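Local coordinates for protein mannan endo-1,4-beta-mannosidase (Bacillus subtilis, PDB 3CBW) that hydrolyses internal beta-1,4-mannosidic linkages in mannan, galactomannan and glucomannan, and so takes part in the breakdown of glucomannan, at residues Ala250-Ala255 with Thr274-Gln279; Gly44-Tyr49 with Ala306-Trp311; Asp98-Trp103 with Gln165-Leu170. The protein carries 3 engineered substitutions. One frame throughout, in Å; residues are numbered along the deposited sequence.

How the contacts relate
The three contacts sample one TIM barrel at different places round its sheet. Contacts 1 and 2 are neighbours at the active site, their centres about 12 Å apart, and they touch directly: the side chain of Glu275, the probable nucleophile, lies against the indole of Trp307, and Val276 O probably accepts a hydrogen bond from Trp307 N, 3.0 Å away. Strand 271-278 and the chain entering 306-311 thus run side by side. Contact 3 reaches the same sheet, but its centre is about 26 Å from that of contact 1 and about 18 Å from that of contact 2, away from the annotated sites. Along the chain, 44-49 with 306-311 encloses both other contacts.

Contact 1 (Ala250-Ala255 with Thr274-Gln279); sequences AYFQDA and TEVGPQ
Tyr251 and Glu275 meet through a hydrogen bond at the ends of two neighbouring parallel strands of the TIM barrel, joined by a beta-alpha-beta crossover. As in related family 26 enzymes, Glu275 is probably the catalytic nucleophile and Tyr251 probably binds substrate. The phenol donates from OH to Glu275 OE1 over 2.6 Å, reaching the oxygen on its anti side, with ring and carboxylate planes 89° apart. Both side chains have CG anti to the carbonyl carbon (chi1 -70° for Tyr251), and the glutamate then runs extended, bringing OE1 to the edge of the tyrosine ring. The other oxygen, OE2, forms a salt bridge with Arg172, so the carboxylate is held through both oxygens.

Beneath this pair the backbones are laced in parallel register. Ala250 N donates to Glu275 O at 2.9 Å, fixing the nucleophile's own peptide, and Gly277 N returns a bond to Ala250 O. Phe252 N then binds Gly277 O, approaching nearly along the C=O axis. Gly277 matters sterically: the tyrosine ring passes close to its backbone, with Val276 C over one face, and a beta carbon on Gly277 would come only 3.1 Å from Tyr251 CE1. Trp311 adds an edge-to-face contact to the same ring.

On the other side of the sheet, Val276 packs against Phe252, whose ring also meets Phe285. Helix 287-297 reaches this side through Phe290, which touches Val276. The phenylalanine CG sits between the backbone N and the carbonyl carbon (chi1 54°), and its ring tip closes on the valine, CE2 lying 3.4 Å from Val276 CG2.

Contact 2 (Gly44-Tyr49 with Ala306-Trp311); sequences GAFGGY and AWNDEW
An offset aromatic stack, Phe46 on Trp307, joins strand 41-49 of the barrel to the loop that follows strand 301-306, at the edge of the catalytic site. Trp307 and Asn308 probably bind substrate, as in related family 26 enzymes. The phenylalanine ring and the six-membered ring of the indole have centroids 3.7 Å apart and planes tilted by 14°. Their side chains run side by side in the same direction, and the overlap is displaced toward the rims, with Phe46 CD2 3.2 Å from Trp307 CE2. Phe46 CG stands anti to the backbone N (chi1 -178°), a torsion that carries the ring out beneath the indole while CB makes a CH-pi contact with the same indole face. Across the phenylalanine, Gly48 N lies over the centre of the opposite face, which leaves the ring sandwiched. Asn308 OD1 approaches its edge in plane, 3.5 Å from Phe46 CD2.

The backbones beneath are bridged at Ala45 and Ala306: Ala306 N donates to Gly44 O at 3.0 Å, and Phe46 N donates to Ala306 O at 2.9 Å. Phe46 O, by contrast, is buried against Asn308 CB and has no hydrogen-bonding partner. At the pyrrole N-H of the indole a water accepts from Trp307 NE1 at 2.9 Å and also hydrogen-bonds Tyr49 OH, tying the two aromatic side chains together.

Around this contact, strand 72-79 pairs with strand 41-49 and touches Phe46 and Tyr49 through Asp76, helix 57-66 packs on Ala45 and Asn308 through Glu58, and strand 271-278 brings Glu275 against Trp307.

Contact 3 (Asp98-Trp103 with Gln165-Leu170); sequences DLMSYW and QGVPVL
A CH-pi contact of Pro168 with Trp103 anchors helix 96-104 to the short turn between helix 143-163 and strand 169-172, in the outer layer of the TIM barrel and away from the annotated sites. The proline has two conformers, and its distances hold for the one described. In it, Pro168 CD stands 3.5 Å from the centroid of the six-membered ring of Trp103 and 7° off its normal, placing the methylene over the face. Its neighbour CG is shifted toward the rim and comes within 3.4 Å of Trp103 CZ3. The two side chains cross at about a right angle. Trp103 CG is anti to the backbone N (chi1 169°), a torsion that swings the indole off the helix and across the proline.

Val167 fills the angle between helix and indole. Its CG1 rests 3.7 Å from Trp103 CB, while CG2 faces both Trp103 CD1, at 3.8 Å, and Met100 CG, at 4.2 Å. One turn back along the helix from Trp103, Met100 bends at its last torsion (chi3 -10°) and lays SD and CE against Gln165 CG, each 4.1 Å away. Gly166, with positive phi, is the C-prime residue of a Schellman motif that ends helix 143-163, Val167 N bonding back to Leu162 O.

Thr22 of helix 21-32 touches both Trp103 and Pro168, and Trp335 meets the indole edge-to-face. An alanine in place of Trp103 would probably open a gap over Pro168 and deprive the proline CD of the aromatic face on which it rests. Between the two segments the adhesion is entirely non-polar, resting on dispersion and probably a weak attraction of the proline CD hydrogens, next to the ring nitrogen, for the indole pi cloud, so it depends on close fit of shape.

Contact 1 (Ala250-Ala255 with Thr274-Gln279)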
loop_
_atom_site.group_PDB
_atom_site.type_symbol
_atom_site.label_atom_id
_atom_site.label_comp_id
_atom_site.label_asym_id
_atom_site.label_seq_id
_atom_site.Cartn_x
_atom_site.Cartn_y
_atom_site.Cartn_z
ATOM N N ALA A 250 4.666 8.711 -3.901
ATOM C CA ALA A 250 5.482 9.723 -4.585
ATOM C C ALA A 250 4.876 10.072 -5.935
ATOM O O ALA A 250 4.871 9.246 -6.848
ATOM C CB ALA A 250 6.927 9.219 -4.763
ATOM N N TYR A 251 4.346 11.283 -6.032
ATOM C CA TYR A 251 3.875 11.816 -7.306
ATOM C C TYR A 251 4.760 12.998 -7.631
ATOM O O TYR A 251 4.880 13.920 -6.845
ATOM C CB TYR A 251 2.394 12.205 -7.240
ATOM C CG TYR A 251 1.514 10.984 -7.143
ATOM C CD1 TYR A 251 0.982 10.386 -8.288
ATOM C CD2 TYR A 251 1.268 10.379 -5.906
ATOM C CE1 TYR A 251 0.199 9.230 -8.201
ATOM C CE2 TYR A 251 0.484 9.221 -5.809
ATOM C CZ TYR A 251 -0.042 8.658 -6.960
ATOM O OH TYR A 251 -0.808 7.521 -6.897
ATOM N N PHE A 252 5.416 12.950 -8.781
ATOM C CA PHE A 252 6.540 13.837 -9.019
ATOM C C PHE A 252 6.765 14.012 -10.505
ATOM O O PHE A 252 6.276 13.228 -11.336
ATOM C CB PHE A 252 7.803 13.238 -8.388
ATOM C CG PHE A 252 8.081 11.837 -8.843
ATOM C CD1 PHE A 252 8.786 11.590 -10.021
ATOM C CD2 PHE A 252 7.605 10.759 -8.111
ATOM C CE1 PHE A 252 9.023 10.288 -10.451
ATOM C CE2 PHE A 252 7.838 9.465 -8.531
ATOM C CZ PHE A 252 8.551 9.227 -9.697
ATOM N N GLN A 253 7.537 15.038 -10.828
ATOM C CA GLN A 253 8.108 15.141 -12.161
ATOM C C GLN A 253 9.574 14.709 -12.182
ATOM O O GLN A 253 10.043 14.143 -13.176
ATOM C CB GLN A 253 7.936 16.553 -12.715
ATOM C CG GLN A 253 8.486 16.763 -14.139
ATOM C CD GLN A 253 8.083 15.681 -15.141
ATOM O OE1 GLN A 253 8.928 15.158 -15.875
ATOM N NE2 GLN A 253 6.795 15.344 -15.179
ATOM N N ASP A 254 10.278 14.975 -11.089
ATOM C CA ASP A 254 11.702 14.695 -10.960
ATOM C C ASP A 254 11.884 13.452 -10.098
ATOM O O ASP A 254 11.738 13.507 -8.871
ATOM C CB ASP A 254 12.387 15.898 -10.309
ATOM C CG ASP A 254 13.886 15.727 -10.146
ATOM O OD1 ASP A 254 14.436 14.653 -10.460
ATOM O OD2 ASP A 254 14.515 16.705 -9.691
ATOM N N ALA A 255 12.226 12.339 -10.742
ATOM C CA ALA A 255 12.426 11.073 -10.039
ATOM C C ALA A 255 13.591 11.065 -9.070
ATOM O O ALA A 255 13.658 10.213 -8.205
ATOM C CB ALA A 255 12.615 9.954 -11.046
ATOM N N THR A 274 5.418 2.955 -2.563
ATOM C CA THR A 274 4.125 2.338 -2.334
ATOM C C THR A 274 3.018 2.893 -3.226
ATOM O O THR A 274 1.989 2.243 -3.385
ATOM C CB THR A 274 3.778 2.426 -0.845
ATOM O OG1 THR A 274 4.061 3.745 -0.374
ATOM C CG2 THR A 274 4.623 1.440 -0.055
ATOM N N GLU A 275 3.232 4.084 -3.788
ATOM C CA GLU A 275 2.461 4.647 -4.913
ATOM C C GLU A 275 3.421 5.474 -5.723
ATOM O O GLU A 275 4.313 6.134 -5.174
ATOM C CB GLU A 275 1.351 5.589 -4.476
ATOM C CG GLU A 275 0.195 4.914 -3.856
ATOM C CD GLU A 275 -1.063 5.788 -3.748
ATOM O OE1 GLU A 275 -1.251 6.776 -4.492
ATOM O OE2 GLU A 275 -1.887 5.476 -2.896
ATOM N N VAL A 276 3.268 5.449 -7.036
ATOM C CA VAL A 276 4.065 6.320 -7.900
ATOM C C VAL A 276 3.222 6.782 -9.072
ATOM O O VAL A 276 2.366 6.054 -9.569
ATOM C CB VAL A 276 5.395 5.646 -8.400
ATOM C CG1 VAL A 276 5.150 4.370 -9.114
ATOM C CG2 VAL A 276 6.186 6.568 -9.327
ATOM N N GLY A 277 3.468 8.007 -9.502
ATOM C CA GLY A 277 2.973 8.451 -10.787
ATOM C C GLY A 277 3.378 9.873 -11.067
ATOM O O GLY A 277 3.950 10.559 -10.213
ATOM N N PRO A 278 3.085 10.335 -12.288
ATOM C CA PRO A 278 3.324 11.720 -12.645
ATOM C C PRO A 278 2.513 12.690 -11.799
ATOM O O PRO A 278 1.338 12.443 -11.502
ATOM C CB PRO A 278 2.892 11.792 -14.117
ATOM C CG PRO A 278 2.114 10.579 -14.380
ATOM C CD PRO A 278 2.548 9.540 -13.404
ATOM N N GLN A 279 3.144 13.788 -11.403
ATOM C CA GLN A 279 2.432 14.834 -10.668
ATOM C C GLN A 279 1.397 15.508 -11.572
ATOM O O GLN A 279 0.280 15.795 -11.136
ATOM C CB GLN A 279 3.409 15.858 -10.090
ATOM C CG GLN A 279 2.771 16.889 -9.169
ATOM C CD GLN A 279 3.807 17.729 -8.452
ATOM O OE1 GLN A 279 4.583 18.454 -9.083
ATOM N NE2 GLN A 279 3.832 17.631 -7.128
#

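Contact 2 (Gly44-Tyr49 with Ala306-Trp311)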
loop_
_atom_site.group_PDB
_atom_site.type_symbol
_atom_site.label_atom_id
_atom_site.label_comp_id
_atom_site.label_asym_id
_atom_site.label_seq_id
_atom_site.Cartn_x
_atom_site.Cartn_y
_atom_site.Cartn_z
ATOM N N GLY A 44 4.546 -3.094 -10.026
ATOM C CA GLY A 44 3.236 -3.056 -9.410
ATOM C C GLY A 44 2.355 -2.071 -10.113
ATOM O O GLY A 44 2.820 -1.068 -10.668
ATOM N N ALA A 45 1.060 -2.356 -10.060
ATOM C CA ALA A 45 0.059 -1.455 -10.609
ATOM C C ALA A 45 -1.211 -1.498 -9.789
ATOM O O ALA A 45 -1.601 -2.549 -9.298
ATOM C CB ALA A 45 -0.265 -1.828 -12.034
ATOM N N PHE A 46 -1.853 -0.344 -9.650
ATOM C CA PHE A 46 -3.167 -0.238 -9.043
ATOM C C PHE A 46 -4.228 -0.662 -10.055
ATOM O O PHE A 46 -4.268 -0.158 -11.178
ATOM C CB PHE A 46 -3.413 1.198 -8.604
ATOM C CG PHE A 46 -4.729 1.412 -7.917
ATOM C CD1 PHE A 46 -5.088 0.652 -6.798
ATOM C CD2 PHE A 46 -5.609 2.395 -8.362
ATOM C CE1 PHE A 46 -6.293 0.869 -6.132
ATOM C CE2 PHE A 46 -6.813 2.623 -7.695
ATOM C CZ PHE A 46 -7.150 1.858 -6.582
ATOM N N GLY A 47 -5.085 -1.593 -9.655
ATOM C CA GLY A 47 -6.129 -2.104 -10.533
ATOM C C GLY A 47 -7.446 -1.366 -10.430
ATOM O O GLY A 47 -8.299 -1.525 -11.305
ATOM N N GLY A 48 -7.639 -0.597 -9.349
ATOM C CA GLY A 48 -8.845 0.202 -9.171
ATOM C C GLY A 48 -9.570 -0.056 -7.862
ATOM O O GLY A 48 -9.106 -0.814 -7.002
ATOM N N TYR A 49 -10.727 0.588 -7.734
ATOM C CA TYR A 49 -11.588 0.500 -6.554
ATOM C C TYR A 49 -12.623 -0.590 -6.746
ATOM O O TYR A 49 -13.296 -0.651 -7.793
ATOM C CB TYR A 49 -12.301 1.849 -6.317
ATOM C CG TYR A 49 -11.337 2.938 -5.931
ATOM C CD1 TYR A 49 -11.017 3.153 -4.588
ATOM C CD2 TYR A 49 -10.718 3.731 -6.901
ATOM C CE1 TYR A 49 -10.099 4.131 -4.215
ATOM C CE2 TYR A 49 -9.796 4.710 -6.533
ATOM C CZ TYR A 49 -9.499 4.891 -5.191
ATOM O OH TYR A 49 -8.595 5.853 -4.831
ATOM N N ALA A 306 2.698 1.638 -9.419
ATOM C CA ALA A 306 2.251 2.763 -10.215
ATOM C C ALA A 306 0.741 2.816 -10.203
ATOM O O ALA A 306 0.074 1.776 -10.204
ATOM C CB ALA A 306 2.783 2.660 -11.633
ATOM N N TRP A 307 0.187 4.019 -10.182
ATOM C CA TRP A 307 -1.267 4.135 -10.194
ATOM C C TRP A 307 -1.828 3.830 -11.592
ATOM O O TRP A 307 -1.079 3.557 -12.530
ATOM C CB TRP A 307 -1.701 5.505 -9.673
ATOM C CG TRP A 307 -2.934 5.478 -8.806
ATOM C CD1 TRP A 307 -4.147 6.075 -9.066
ATOM C CD2 TRP A 307 -3.075 4.827 -7.530
ATOM N NE1 TRP A 307 -5.022 5.830 -8.032
ATOM C CE2 TRP A 307 -4.390 5.083 -7.072
ATOM C CE3 TRP A 307 -2.217 4.055 -6.731
ATOM C CZ2 TRP A 307 -4.869 4.596 -5.851
ATOM C CZ3 TRP A 307 -2.709 3.557 -5.516
ATOM C CH2 TRP A 307 -4.019 3.843 -5.091
ATOM N N ASN A 308 -3.149 3.807 -11.712
ATOM C CA ASN A 308 -3.799 3.478 -12.986
ATOM C C ASN A 308 -4.159 4.745 -13.764
ATOM O O ASN A 308 -3.592 5.812 -13.501
ATOM C CB ASN A 308 -5.019 2.568 -12.757
ATOM C CG ASN A 308 -6.115 3.233 -11.937
ATOM O OD1 ASN A 308 -5.925 4.290 -11.335
ATOM N ND2 ASN A 308 -7.282 2.604 -11.912
ATOM N N ASP A 309 -5.089 4.623 -14.714
ATOM C CA ASP A 309 -5.564 5.758 -15.513
ATOM C C ASP A 309 -4.397 6.562 -16.101
ATOM O O ASP A 309 -3.483 5.963 -16.661
ATOM C CB ASP A 309 -6.543 6.611 -14.696
ATOM C CG ASP A 309 -7.767 5.820 -14.233
ATOM O OD1 ASP A 309 -8.074 4.760 -14.825
ATOM O OD2 ASP A 309 -8.427 6.269 -13.278
ATOM N N GLU A 310 -4.413 7.889 -15.978
ATOM C CA GLU A 310 -3.376 8.720 -16.614
ATOM C C GLU A 310 -1.977 8.570 -15.995
ATOM O O GLU A 310 -0.978 8.985 -16.598
ATOM C CB GLU A 310 -3.799 10.198 -16.674
ATOM C CG GLU A 310 -4.012 10.860 -15.323
ATOM C CD GLU A 310 -5.467 10.827 -14.860
ATOM O OE1 GLU A 310 -5.878 11.790 -14.176
ATOM O OE2 GLU A 310 -6.199 9.860 -15.185
ATOM N N TRP A 311 -1.915 7.979 -14.800
ATOM C CA TRP A 311 -0.653 7.709 -14.111
ATOM C C TRP A 311 -0.020 6.386 -14.544
ATOM O O TRP A 311 1.115 6.082 -14.169
ATOM C CB TRP A 311 -0.862 7.675 -12.588
ATOM C CG TRP A 311 -1.351 8.962 -11.995
ATOM C CD1 TRP A 311 -0.599 10.047 -11.649
ATOM C CD2 TRP A 311 -2.704 9.290 -11.667
ATOM N NE1 TRP A 311 -1.402 11.040 -11.132
ATOM C CE2 TRP A 311 -2.701 10.599 -11.136
ATOM C CE3 TRP A 311 -3.924 8.607 -11.780
ATOM C CZ2 TRP A 311 -3.875 11.240 -10.712
ATOM C CZ3 TRP A 311 -5.091 9.249 -11.364
ATOM C CH2 TRP A 311 -5.054 10.548 -10.834
HETATM O O HOH W 1 -7.391 7.116 -6.875
#

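Contact 3 (Asp98-Trp103 with Gln165-Leu170)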
loop_
_atom_site.group_PDB
_atom_site.type_symbol
_atom_site.label_atom_id
_atom_site.label_comp_id
_atom_site.label_asym_id
_atom_site.label_seq_id
_atom_site.Cartn_x
_atom_site.Cartn_y
_atom_site.Cartn_z
ATOM N N ASP A 98 -10.033 -11.906 -7.982
ATOM C CA ASP A 98 -8.916 -11.523 -8.838
ATOM C C ASP A 98 -7.600 -11.418 -8.074
ATOM O O ASP A 98 -6.543 -11.760 -8.607
ATOM C CB ASP A 98 -9.221 -10.221 -9.571
ATOM C CG ASP A 98 -10.184 -10.422 -10.731
ATOM O OD1 ASP A 98 -10.262 -11.544 -11.279
ATOM O OD2 ASP A 98 -10.869 -9.454 -11.102
ATOM N N LEU A 99 -7.664 -10.966 -6.824
ATOM C CA LEU A 99 -6.452 -10.894 -6.013
ATOM C C LEU A 99 -5.907 -12.285 -5.690
ATOM O O LEU A 99 -4.699 -12.519 -5.757
ATOM C CB LEU A 99 -6.723 -10.118 -4.735
ATOM C CG LEU A 99 -7.163 -8.655 -4.853
ATOM C CD1 LEU A 99 -7.339 -8.047 -3.477
ATOM C CD2 LEU A 99 -6.203 -7.813 -5.687
ATOM N N MET A 100 -6.801 -13.199 -5.328
ATOM C CA MET A 100 -6.406 -14.580 -5.065
ATOM C C MET A 100 -5.826 -15.238 -6.313
ATOM O O MET A 100 -4.799 -15.913 -6.251
ATOM C CB MET A 100 -7.600 -15.377 -4.542
ATOM C CG MET A 100 -8.166 -14.848 -3.221
ATOM S SD MET A 100 -9.595 -15.739 -2.530
ATOM C CE MET A 100 -9.958 -16.788 -3.952
ATOM N N SER A 101 -6.457 -14.993 -7.453
ATOM C CA SER A 101 -5.972 -15.534 -8.713
ATOM C C SER A 101 -4.615 -14.958 -9.073
ATOM O O SER A 101 -3.769 -15.654 -9.644
ATOM C CB SER A 101 -6.964 -15.247 -9.834
ATOM O OG SER A 101 -8.206 -15.878 -9.588
ATOM N N TYR A 102 -4.400 -13.688 -8.726
ATOM C CA TYR A 102 -3.121 -13.052 -9.026
ATOM C C TYR A 102 -1.990 -13.748 -8.287
ATOM O O TYR A 102 -0.932 -14.019 -8.878
ATOM C CB TYR A 102 -3.135 -11.545 -8.710
ATOM C CG TYR A 102 -2.341 -10.742 -9.715
ATOM C CD1 TYR A 102 -1.040 -10.327 -9.448
ATOM C CD2 TYR A 102 -2.890 -10.418 -10.953
ATOM C CE1 TYR A 102 -0.309 -9.616 -10.387
ATOM C CE2 TYR A 102 -2.172 -9.695 -11.895
ATOM C CZ TYR A 102 -0.882 -9.292 -11.604
ATOM O OH TYR A 102 -0.184 -8.596 -12.561
ATOM N N TRP A 103 -2.218 -14.065 -7.011
ATOM C CA TRP A 103 -1.267 -14.851 -6.223
ATOM C C TRP A 103 -1.039 -16.241 -6.819
ATOM O O TRP A 103 0.112 -16.678 -6.994
ATOM C CB TRP A 103 -1.730 -14.971 -4.773
ATOM C CG TRP A 103 -0.950 -15.982 -3.988
ATOM C CD1 TRP A 103 -1.360 -17.236 -3.632
ATOM C CD2 TRP A 103 0.388 -15.844 -3.510
ATOM N NE1 TRP A 103 -0.361 -17.881 -2.944
ATOM C CE2 TRP A 103 0.721 -17.047 -2.854
ATOM C CE3 TRP A 103 1.336 -14.813 -3.554
ATOM C CZ2 TRP A 103 1.962 -17.255 -2.271
ATOM C CZ3 TRP A 103 2.569 -15.025 -2.966
ATOM C CH2 TRP A 103 2.867 -16.236 -2.325
ATOM N N GLN A 165 -7.395 -19.015 1.626
ATOM C CA GLN A 165 -6.600 -19.643 0.570
ATOM C C GLN A 165 -5.097 -19.426 0.783
ATOM O O GLN A 165 -4.297 -19.682 -0.121
ATOM C CB GLN A 165 -7.020 -19.121 -0.803
ATOM C CG GLN A 165 -8.428 -19.493 -1.212
ATOM C CD GLN A 165 -8.474 -20.839 -1.890
ATOM O OE1 GLN A 165 -8.435 -21.877 -1.232
ATOM N NE2 GLN A 165 -8.544 -20.831 -3.221
ATOM N N GLY A 166 -4.723 -18.931 1.962
ATOM C CA GLY A 166 -3.305 -18.739 2.287
ATOM C C GLY A 166 -2.611 -17.648 1.474
ATOM O O GLY A 166 -1.397 -17.703 1.286
ATOM N N VAL A 167 -3.369 -16.664 0.993
ATOM C CA VAL A 167 -2.823 -15.624 0.122
ATOM C C VAL A 167 -2.247 -14.473 0.952
ATOM O O VAL A 167 -2.994 -13.810 1.677
ATOM C CB VAL A 167 -3.926 -15.079 -0.792
ATOM C CG1 VAL A 167 -3.425 -13.904 -1.627
ATOM C CG2 VAL A 167 -4.471 -16.200 -1.683
ATOM N N PRO A 168 -0.924 -14.225 0.856
ATOM C CA PRO A 168 -0.337 -13.073 1.536
ATOM C C PRO A 168 -0.838 -11.781 0.892
ATOM O O PRO A 168 -1.001 -11.727 -0.328
ATOM C CB PRO A 168 1.160 -13.235 1.266
ATOM C CG PRO A 168 1.232 -14.002 -0.006
ATOM C CD PRO A 168 0.060 -14.940 0.020
ATOM N N VAL A 169 -1.031 -10.756 1.709
ATOM C CA VAL A 169 -1.539 -9.473 1.226
ATOM C C VAL A 169 -0.680 -8.343 1.764
ATOM O O VAL A 169 -0.444 -8.262 2.974
ATOM C CB VAL A 169 -2.993 -9.235 1.724
ATOM C CG1 VAL A 169 -3.502 -7.825 1.382
ATOM C CG2 VAL A 169 -3.926 -10.289 1.170
ATOM N N LEU A 170 -0.236 -7.468 0.865
ATOM C CA LEU A 170 0.397 -6.218 1.259
ATOM C C LEU A 170 -0.737 -5.278 1.664
ATOM O O LEU A 170 -1.497 -4.809 0.815
ATOM C CB LEU A 170 1.177 -5.654 0.079
ATOM C CG LEU A 170 2.381 -6.474 -0.389
ATOM C CD1 LEU A 170 2.897 -6.008 -1.750
ATOM C CD2 LEU A 170 3.500 -6.445 0.648
#